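PDB 3WWC: oxidized polyvinyl alcohol hydrolase from Pseudomonas sp. VM15C, which hydrolyses beta-diketones such as 4,6-nonanedione and oxidized polyvinyl alcohol, carrying out the second step in polyvinyl alcohol degradation. Local coordinates for residues A82-Y95 and W305-D319. The protein carries 1 engineered substitution. Sequence-based numbering, arbitrary orientation.
Sequences ARSGANSILADHGY and WPQLNTQEFNRWALD
Trp305 lies face-on against the turn at Ser84 to Asn87, a clear instance of an indole packing on backbone and a side-chain amide. Its CB meets Ser84 O at 3.7 Å. With CG anti to the backbone N (chi1 -163°), the five-membered ring lies under Gly85, whose CA sits 3.6 Å from that ring's centroid in a CH-pi contact. Further out, CZ2 and CH2 lie beneath the Asn87 amide, its plane 79° from the indole's; that amide is bonded elsewhere, to Trp65 and Asn78. Pro306 CD lies over the opposite face. At the edge, NE1 donates in the ring plane to a lone pair of Asn314 OD1 (3.0 Å). The same Asn314 offers ND2 to Gly85 O in a weak bond, while Gln311 NE2 reaches that oxygen at 3.0 Å from above the carbonyl plane. At the far end, Asp319 is shared: His93 NE2 donates almost straight (172°) to OD2, and Tyr95 OH gives its proton to OD1 at 2.7 Å. Helix 310-322 packs beside the loop between helix 75-80 and strand 96-100, on a mixed, mostly parallel sheet consistent with an alpha/beta-hydrolase fold; Leu90 and Leu318 rest on Trp65 of strand 62-68, and Trp305 touches Ile200 of strand 196-200.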
# COMPACT_ATOMS: atom_id res chain seq x y z
N ALA A 82 10.76 7.53 -14.17
CA ALA A 82 10.24 8.70 -13.51
C ALA A 82 8.73 8.82 -13.44
O ALA A 82 8.18 9.18 -12.39
CB ALA A 82 10.82 9.97 -14.16
N ARG A 83 8.04 8.54 -14.55
CA ARG A 83 6.58 8.66 -14.57
C ARG A 83 5.90 7.61 -13.71
O ARG A 83 4.74 7.73 -13.41
CB ARG A 83 6.04 8.55 -16.01
CG ARG A 83 6.05 9.82 -16.83
CD ARG A 83 5.29 9.53 -18.15
NE ARG A 83 4.22 8.56 -17.87
CZ ARG A 83 4.32 7.23 -17.94
NH1 ARG A 83 5.46 6.64 -18.32
NH2 ARG A 83 3.28 6.49 -17.56
N SER A 84 6.65 6.59 -13.28
CA SER A 84 6.11 5.52 -12.45
C SER A 84 6.56 5.66 -11.01
O SER A 84 6.26 4.80 -10.19
CB SER A 84 6.56 4.15 -12.98
OG SER A 84 6.03 3.89 -14.32
N GLY A 85 7.32 6.70 -10.73
CA GLY A 85 7.75 6.97 -9.35
C GLY A 85 9.23 6.90 -9.06
O GLY A 85 9.69 7.45 -8.06
N ALA A 86 9.96 6.19 -9.91
CA ALA A 86 11.42 5.99 -9.73
C ALA A 86 11.74 5.83 -8.25
O ALA A 86 12.58 6.52 -7.68
CB ALA A 86 12.19 7.17 -10.35
N ASN A 87 11.11 4.83 -7.64
CA ASN A 87 11.22 4.65 -6.19
C ASN A 87 12.61 4.24 -5.67
O ASN A 87 12.89 4.41 -4.48
CB ASN A 87 10.15 3.64 -5.73
CG ASN A 87 8.80 4.30 -5.56
OD1 ASN A 87 8.54 4.89 -4.52
ND2 ASN A 87 7.95 4.25 -6.58
N SER A 88 13.48 3.69 -6.53
CA SER A 88 14.81 3.36 -6.08
C SER A 88 15.62 4.59 -5.73
O SER A 88 16.59 4.47 -5.01
CB SER A 88 15.56 2.59 -7.19
OG SER A 88 15.82 3.39 -8.34
N ILE A 89 15.21 5.74 -6.22
CA ILE A 89 15.91 6.98 -5.93
C ILE A 89 15.83 7.34 -4.47
O ILE A 89 16.72 8.08 -3.96
CB ILE A 89 15.38 8.13 -6.88
CG1 ILE A 89 15.61 7.67 -8.32
CG2 ILE A 89 16.17 9.46 -6.66
CD1 ILE A 89 16.99 7.20 -8.57
N LEU A 90 14.84 6.80 -3.75
CA LEU A 90 14.81 7.06 -2.29
C LEU A 90 16.04 6.48 -1.60
O LEU A 90 16.31 6.85 -0.47
CB LEU A 90 13.54 6.52 -1.67
CG LEU A 90 12.48 7.58 -1.98
CD1 LEU A 90 11.19 6.94 -2.11
CD2 LEU A 90 12.48 8.67 -0.89
N ALA A 91 16.76 5.55 -2.19
CA ALA A 91 17.99 5.07 -1.55
C ALA A 91 19.03 6.22 -1.52
O ALA A 91 19.77 6.33 -0.56
CB ALA A 91 18.58 3.81 -2.31
N ASP A 92 19.01 7.11 -2.50
CA ASP A 92 19.90 8.27 -2.53
C ASP A 92 19.41 9.27 -1.49
O ASP A 92 20.10 10.25 -1.21
CB ASP A 92 19.81 9.00 -3.87
CG ASP A 92 20.39 8.19 -5.04
OD1 ASP A 92 21.30 7.38 -4.82
OD2 ASP A 92 19.94 8.42 -6.19
N HIS A 93 18.22 9.03 -0.92
CA HIS A 93 17.63 9.92 0.09
C HIS A 93 17.80 9.35 1.48
O HIS A 93 17.23 9.88 2.43
CB HIS A 93 16.16 10.12 -0.22
CG HIS A 93 15.58 11.35 0.42
ND1 HIS A 93 16.13 12.60 0.19
CD2 HIS A 93 14.60 11.53 1.34
CE1 HIS A 93 15.52 13.49 0.95
NE2 HIS A 93 14.59 12.87 1.66
N GLY A 94 18.51 8.24 1.60
CA GLY A 94 18.79 7.62 2.90
C GLY A 94 17.84 6.55 3.38
O GLY A 94 17.72 6.32 4.57
N TYR A 95 17.16 5.87 2.46
CA TYR A 95 16.27 4.79 2.82
C TYR A 95 16.74 3.52 2.17
O TYR A 95 17.23 3.58 1.05
CB TYR A 95 14.81 5.02 2.31
CG TYR A 95 14.12 6.17 3.00
CD1 TYR A 95 14.46 7.49 2.67
CD2 TYR A 95 13.21 5.95 4.00
CE1 TYR A 95 13.91 8.57 3.37
CE2 TYR A 95 12.64 7.02 4.70
CZ TYR A 95 13.01 8.32 4.38
OH TYR A 95 12.46 9.32 5.12
N TRP A 305 1.13 7.02 -10.44
CA TRP A 305 1.98 7.54 -9.37
C TRP A 305 1.92 9.06 -9.46
O TRP A 305 1.88 9.61 -10.56
CB TRP A 305 3.43 7.10 -9.61
CG TRP A 305 4.26 7.25 -8.36
CD1 TRP A 305 4.93 8.40 -7.92
CD2 TRP A 305 4.39 6.28 -7.34
NE1 TRP A 305 5.45 8.16 -6.69
CE2 TRP A 305 5.13 6.87 -6.30
CE3 TRP A 305 3.95 4.97 -7.21
CZ2 TRP A 305 5.44 6.19 -5.10
CZ3 TRP A 305 4.25 4.28 -6.04
CH2 TRP A 305 4.99 4.90 -4.98
N PRO A 306 1.98 9.76 -8.33
CA PRO A 306 1.96 11.24 -8.26
C PRO A 306 2.86 11.78 -9.37
O PRO A 306 4.03 11.41 -9.47
CB PRO A 306 2.52 11.51 -6.86
CG PRO A 306 1.71 10.43 -6.07
CD PRO A 306 1.92 9.18 -6.97
N GLN A 307 2.27 12.67 -10.20
CA GLN A 307 2.95 13.17 -11.38
C GLN A 307 3.56 14.54 -11.25
O GLN A 307 4.57 14.83 -11.93
CB GLN A 307 1.97 13.21 -12.55
CG GLN A 307 1.46 11.83 -12.97
CD GLN A 307 2.54 10.98 -13.60
OE1 GLN A 307 2.94 9.95 -13.04
NE2 GLN A 307 3.02 11.40 -14.75
N LEU A 308 2.95 15.36 -10.42
CA LEU A 308 3.48 16.71 -10.21
C LEU A 308 4.63 16.66 -9.18
O LEU A 308 4.42 16.21 -8.04
CB LEU A 308 2.37 17.64 -9.71
CG LEU A 308 1.16 17.75 -10.63
CD1 LEU A 308 -0.01 18.42 -9.83
CD2 LEU A 308 1.55 18.49 -11.91
N ASN A 309 5.81 17.15 -9.56
CA ASN A 309 6.97 17.16 -8.63
C ASN A 309 7.11 15.82 -7.96
O ASN A 309 7.21 15.71 -6.74
CB ASN A 309 6.77 18.28 -7.60
CG ASN A 309 6.66 19.64 -8.26
OD1 ASN A 309 7.51 19.98 -9.08
ND2 ASN A 309 5.65 20.42 -7.91
N THR A 310 7.16 14.79 -8.80
CA THR A 310 7.20 13.41 -8.31
C THR A 310 8.25 13.12 -7.27
O THR A 310 7.93 12.58 -6.22
CB THR A 310 7.39 12.45 -9.47
OG1 THR A 310 6.30 12.61 -10.38
CG2 THR A 310 7.41 10.97 -8.97
N GLN A 311 9.51 13.44 -7.54
CA GLN A 311 10.53 13.14 -6.55
C GLN A 311 10.42 14.04 -5.33
O GLN A 311 10.71 13.58 -4.21
CB GLN A 311 11.95 13.23 -7.17
CG GLN A 311 12.23 12.14 -8.18
CD GLN A 311 12.12 10.75 -7.52
OE1 GLN A 311 12.58 10.53 -6.41
NE2 GLN A 311 11.44 9.85 -8.19
N GLU A 312 10.04 15.29 -5.50
CA GLU A 312 9.81 16.13 -4.32
C GLU A 312 8.72 15.48 -3.46
O GLU A 312 8.81 15.46 -2.24
CB GLU A 312 9.31 17.54 -4.68
CG GLU A 312 10.35 18.42 -5.34
CD GLU A 312 9.71 19.77 -5.67
OE1 GLU A 312 8.98 20.33 -4.82
OE2 GLU A 312 9.94 20.23 -6.81
N PHE A 313 7.68 14.94 -4.09
CA PHE A 313 6.61 14.29 -3.33
C PHE A 313 7.12 13.05 -2.60
O PHE A 313 6.85 12.86 -1.42
CB PHE A 313 5.43 13.89 -4.24
CG PHE A 313 4.39 13.13 -3.49
CD1 PHE A 313 3.49 13.81 -2.69
CD2 PHE A 313 4.40 11.73 -3.52
CE1 PHE A 313 2.56 13.11 -1.90
CE2 PHE A 313 3.47 11.02 -2.71
CZ PHE A 313 2.58 11.72 -1.92
N ASN A 314 7.89 12.20 -3.29
CA ASN A 314 8.40 10.99 -2.67
C ASN A 314 9.25 11.34 -1.46
O ASN A 314 9.14 10.70 -0.41
CB ASN A 314 9.25 10.14 -3.63
CG ASN A 314 8.46 9.50 -4.76
OD1 ASN A 314 7.24 9.62 -4.82
ND2 ASN A 314 9.17 8.80 -5.65
N ARG A 315 10.10 12.36 -1.60
CA ARG A 315 10.99 12.72 -0.47
C ARG A 315 10.15 13.27 0.67
O ARG A 315 10.35 12.90 1.85
CB ARG A 315 11.97 13.83 -0.88
CG ARG A 315 13.04 13.37 -1.84
CD ARG A 315 14.10 14.51 -2.08
NE ARG A 315 13.60 15.64 -2.85
CZ ARG A 315 13.69 15.75 -4.18
NH1 ARG A 315 14.22 14.77 -4.92
NH2 ARG A 315 13.31 16.89 -4.73
N TRP A 316 9.20 14.15 0.36
CA TRP A 316 8.34 14.75 1.40
C TRP A 316 7.51 13.67 2.10
O TRP A 316 7.41 13.64 3.35
CB TRP A 316 7.40 15.80 0.78
CG TRP A 316 6.41 16.34 1.77
CD1 TRP A 316 6.66 17.28 2.75
CD2 TRP A 316 5.08 15.89 1.98
NE1 TRP A 316 5.55 17.44 3.55
CE2 TRP A 316 4.57 16.59 3.11
CE3 TRP A 316 4.25 14.96 1.34
CZ2 TRP A 316 3.28 16.38 3.60
CZ3 TRP A 316 2.97 14.76 1.83
CH2 TRP A 316 2.51 15.47 2.96
N ALA A 317 6.93 12.77 1.31
CA ALA A 317 6.07 11.74 1.94
C ALA A 317 6.87 10.80 2.82
O ALA A 317 6.48 10.56 3.96
CB ALA A 317 5.31 10.93 0.82
N LEU A 318 8.01 10.27 2.33
CA LEU A 318 8.77 9.35 3.16
C LEU A 318 9.36 10.03 4.36
O LEU A 318 9.33 9.46 5.44
CB LEU A 318 9.85 8.64 2.33
CG LEU A 318 9.47 7.20 1.83
CD1 LEU A 318 9.23 6.20 2.96
CD2 LEU A 318 8.23 7.34 0.96
N ASP A 319 9.84 11.26 4.22
CA ASP A 319 10.39 11.94 5.38
C ASP A 319 9.31 12.28 6.38
O ASP A 319 9.59 12.34 7.59
CB ASP A 319 11.14 13.21 4.96
CG ASP A 319 12.40 12.91 4.17
OD1 ASP A 319 12.81 11.75 4.06
OD2 ASP A 319 12.99 13.86 3.59
O HOH W 1 10.15 10.79 -10.85
O HOH W 2 7.00 11.79 -13.01
O HOH W 3 2.49 6.08 -12.80
O HOH W 4 12.04 8.14 -5.39